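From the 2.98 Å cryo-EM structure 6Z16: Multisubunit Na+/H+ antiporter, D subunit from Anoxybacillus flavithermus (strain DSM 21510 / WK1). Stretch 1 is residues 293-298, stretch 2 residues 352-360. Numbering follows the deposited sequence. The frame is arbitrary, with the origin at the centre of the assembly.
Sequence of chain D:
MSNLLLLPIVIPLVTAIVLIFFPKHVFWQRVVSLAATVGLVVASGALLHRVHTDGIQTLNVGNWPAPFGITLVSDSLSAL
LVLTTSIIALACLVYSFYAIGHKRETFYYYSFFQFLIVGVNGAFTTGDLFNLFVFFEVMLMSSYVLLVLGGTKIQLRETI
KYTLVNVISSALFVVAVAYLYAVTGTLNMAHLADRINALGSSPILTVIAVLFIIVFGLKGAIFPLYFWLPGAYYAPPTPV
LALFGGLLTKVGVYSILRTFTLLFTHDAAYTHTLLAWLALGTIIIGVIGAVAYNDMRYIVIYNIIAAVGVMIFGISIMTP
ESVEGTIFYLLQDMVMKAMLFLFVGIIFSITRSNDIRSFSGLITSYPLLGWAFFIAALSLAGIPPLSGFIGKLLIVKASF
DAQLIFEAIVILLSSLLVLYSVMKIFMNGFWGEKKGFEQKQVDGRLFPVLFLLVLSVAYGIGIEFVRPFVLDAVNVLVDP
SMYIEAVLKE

Stretch 1, residues 293-298: YNDMRY
Stretch 2 (352-360) RSNDIRSFS

The contact between residues 293-298 and 352-360 of this antiporter subunit is a compact junction between a loop running into the start of a helix and a second loop, in which one weak backbone hydrogen bond accompanies side-chain packing, and 444 Å² is buried over both sides. It illustrates how two segments far apart in sequence can be joined with very little formal bonding.

The register is set at two adjacent pairs: the CA atoms of Asn294 and Ile356 lie 5.7 Å apart, and those of Asp295 and Asp355 5.3 Å, the latter pair forming a single beta bridge, so that the backbones run antiparallel at this point. Asn294 (phi/psi -105/39) is not extended; Asp295 (-135/130) is, immediately before the helix that begins at Met296 (-67/-45). In the second stretch, Asn354 (-117/1) and Asp355 (-88/123) lead into helical angles at Ile356 (-60/-37). Ile356 N donates to Asn294 O at 3.3 Å, weak in length but almost straight at 169°.

The second stretch braces itself around this point. Asp355, chi1 t, has its CA-to-CB bond directed away from the first stretch, although its end comes back nearer, OD1 lying 3.4 Å from Asn294 O, an unbonded pair of acceptors. The same Asp355 OD1 accepts a weak bond from Arg357 N at 3.4 Å; Asp355 N in turn gives a weak bond to Ser353 OG at 3.3 Å. Ser358 N closes a turn on Asp355 O at 3.1 Å. A long salt bridge, Arg357 NH2 to Asp355 OD2 at 3.9 Å, adds charge attraction without a directed N-H.

Polar side chains crowd the junction without bonding across it. The CA-to-CB bond of Asn294, chi1 m, is directed toward the other stretch, and its OD1 lies 2.8 Å from Arg357 NH1, near the guanidinium plane but at a poor angle for a hydrogen bond. Arg357, with chi1 to chi3 m, t, m, is long enough to reach this amide from an exposed position. Asp295, chi1 t, places OD1 2.9 Å from Asn354 O; both are acceptors, so proximity here is no bond. Asn354, also chi1 t, lies against Arg297, its ND2 3.3 Å from Arg297 CD.

The apolar part centres on Met296, whose flexible thioether adopts m, t, m. Its CG packs 3.7 Å from Ile356 CD1, the isoleucine being m, m with its CA-to-CB bond directed toward the first stretch, while Met296 CE lies 4.4 Å from Phe359 CZ, obliquely to a ring with chi1 p. All three residues are buried, as suits their hydrocarbon surfaces. Met296 CE also comes within 3.3 Å of Asn354 OD1, linking the apolar cluster to its polar neighbours.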

# COMPACT_ATOMS: atom_id res chain seq x y z
N TYR D 293 -74.73 19.27 -28.26
CA TYR D 293 -74.38 17.88 -28.48
C TYR D 293 -75.47 16.91 -28.06
O TYR D 293 -76.17 17.12 -27.07
CB TYR D 293 -73.08 17.53 -27.74
CG TYR D 293 -71.85 18.03 -28.44
CD1 TYR D 293 -71.31 17.32 -29.51
CD2 TYR D 293 -71.23 19.20 -28.05
CE1 TYR D 293 -70.19 17.76 -30.16
CE2 TYR D 293 -70.11 19.66 -28.70
CZ TYR D 293 -69.59 18.93 -29.75
OH TYR D 293 -68.47 19.37 -30.40
N ASN D 294 -75.60 15.83 -28.83
CA ASN D 294 -76.40 14.66 -28.48
C ASN D 294 -75.50 13.50 -28.08
O ASN D 294 -75.74 12.35 -28.44
CB ASN D 294 -77.31 14.25 -29.63
CG ASN D 294 -78.34 15.30 -29.97
OD1 ASN D 294 -78.33 15.86 -31.06
ND2 ASN D 294 -79.23 15.59 -29.03
N ASP D 295 -74.43 13.81 -27.35
CA ASP D 295 -73.43 12.83 -26.93
C ASP D 295 -73.13 13.08 -25.46
O ASP D 295 -72.86 14.22 -25.08
CB ASP D 295 -72.17 12.98 -27.78
CG ASP D 295 -71.26 11.80 -27.68
OD1 ASP D 295 -71.61 10.85 -26.96
OD2 ASP D 295 -70.19 11.81 -28.31
N MET D 296 -73.16 12.02 -24.65
CA MET D 296 -73.19 12.17 -23.19
C MET D 296 -71.90 12.76 -22.65
O MET D 296 -71.93 13.66 -21.80
CB MET D 296 -73.47 10.82 -22.53
CG MET D 296 -74.85 10.27 -22.74
SD MET D 296 -75.20 8.79 -21.77
CE MET D 296 -74.33 7.54 -22.70
N ARG D 297 -70.76 12.25 -23.13
CA ARG D 297 -69.46 12.71 -22.65
C ARG D 297 -69.24 14.18 -22.96
O ARG D 297 -68.77 14.93 -22.10
CB ARG D 297 -68.34 11.85 -23.25
CG ARG D 297 -68.30 10.41 -22.75
CD ARG D 297 -67.37 9.55 -23.57
NE ARG D 297 -65.95 9.76 -23.35
CZ ARG D 297 -65.18 8.97 -22.61
NH1 ARG D 297 -65.70 7.90 -22.03
NH2 ARG D 297 -63.89 9.22 -22.48
N TYR D 298 -69.64 14.62 -24.16
CA TYR D 298 -69.52 16.03 -24.52
C TYR D 298 -70.41 16.92 -23.67
O TYR D 298 -70.01 18.04 -23.33
CB TYR D 298 -69.85 16.25 -25.99
CG TYR D 298 -68.75 15.85 -26.93
CD1 TYR D 298 -67.61 16.63 -27.05
CD2 TYR D 298 -68.86 14.72 -27.72
CE1 TYR D 298 -66.60 16.28 -27.90
CE2 TYR D 298 -67.85 14.37 -28.59
CZ TYR D 298 -66.72 15.15 -28.68
OH TYR D 298 -65.71 14.81 -29.54
N ARG D 352 -73.72 -0.13 -25.16
CA ARG D 352 -72.67 -0.32 -26.17
C ARG D 352 -72.68 0.79 -27.22
O ARG D 352 -72.35 0.56 -28.38
CB ARG D 352 -72.75 -1.69 -26.86
CG ARG D 352 -72.53 -2.85 -25.93
CD ARG D 352 -71.12 -2.82 -25.40
NE ARG D 352 -70.83 -3.93 -24.51
CZ ARG D 352 -69.70 -4.06 -23.83
NH1 ARG D 352 -68.76 -3.13 -23.94
NH2 ARG D 352 -69.51 -5.10 -23.03
N SER D 353 -73.04 2.00 -26.80
CA SER D 353 -73.15 3.15 -27.68
C SER D 353 -73.23 4.39 -26.81
O SER D 353 -73.65 4.33 -25.65
CB SER D 353 -74.39 3.07 -28.58
OG SER D 353 -74.50 4.24 -29.38
N ASN D 354 -72.84 5.51 -27.39
CA ASN D 354 -72.78 6.76 -26.67
C ASN D 354 -73.73 7.79 -27.26
O ASN D 354 -73.81 8.91 -26.76
CB ASN D 354 -71.34 7.28 -26.70
CG ASN D 354 -71.03 8.21 -25.56
OD1 ASN D 354 -71.85 8.45 -24.69
ND2 ASN D 354 -69.84 8.77 -25.58
N ASP D 355 -74.48 7.41 -28.30
CA ASP D 355 -75.39 8.31 -28.99
C ASP D 355 -76.75 8.26 -28.30
O ASP D 355 -77.35 7.19 -28.18
CB ASP D 355 -75.52 7.90 -30.45
CG ASP D 355 -76.19 8.97 -31.31
OD1 ASP D 355 -76.49 10.06 -30.79
OD2 ASP D 355 -76.41 8.70 -32.51
N ILE D 356 -77.23 9.43 -27.86
CA ILE D 356 -78.52 9.57 -27.20
C ILE D 356 -79.66 9.11 -28.10
O ILE D 356 -80.62 8.46 -27.64
CB ILE D 356 -78.69 11.04 -26.75
CG1 ILE D 356 -77.78 11.35 -25.57
CG2 ILE D 356 -80.09 11.39 -26.41
CD1 ILE D 356 -78.14 10.59 -24.34
N ARG D 357 -79.55 9.36 -29.40
CA ARG D 357 -80.59 9.00 -30.37
C ARG D 357 -80.68 7.51 -30.65
O ARG D 357 -81.58 7.11 -31.39
CB ARG D 357 -80.34 9.72 -31.69
CG ARG D 357 -80.54 11.23 -31.66
CD ARG D 357 -80.43 11.81 -33.06
NE ARG D 357 -79.09 11.62 -33.61
CZ ARG D 357 -78.09 12.49 -33.47
NH1 ARG D 357 -78.29 13.61 -32.80
NH2 ARG D 357 -76.91 12.24 -34.01
N SER D 358 -79.79 6.69 -30.10
CA SER D 358 -79.74 5.28 -30.48
C SER D 358 -80.56 4.38 -29.56
O SER D 358 -80.94 3.29 -29.99
CB SER D 358 -78.30 4.78 -30.49
OG SER D 358 -77.54 5.45 -31.48
N PHE D 359 -80.83 4.80 -28.33
CA PHE D 359 -81.42 3.92 -27.34
C PHE D 359 -82.48 4.66 -26.54
O PHE D 359 -82.40 5.88 -26.36
CB PHE D 359 -80.35 3.34 -26.40
CG PHE D 359 -79.63 4.38 -25.57
CD1 PHE D 359 -78.52 5.03 -26.06
CD2 PHE D 359 -80.03 4.65 -24.27
CE1 PHE D 359 -77.85 5.96 -25.30
CE2 PHE D 359 -79.36 5.58 -23.51
CZ PHE D 359 -78.27 6.23 -24.02
N SER D 360 -83.45 3.91 -26.05
CA SER D 360 -84.49 4.45 -25.19
C SER D 360 -85.10 3.33 -24.36
O SER D 360 -85.06 2.17 -24.75
CB SER D 360 -85.58 5.16 -26.01
OG SER D 360 -86.25 4.24 -26.86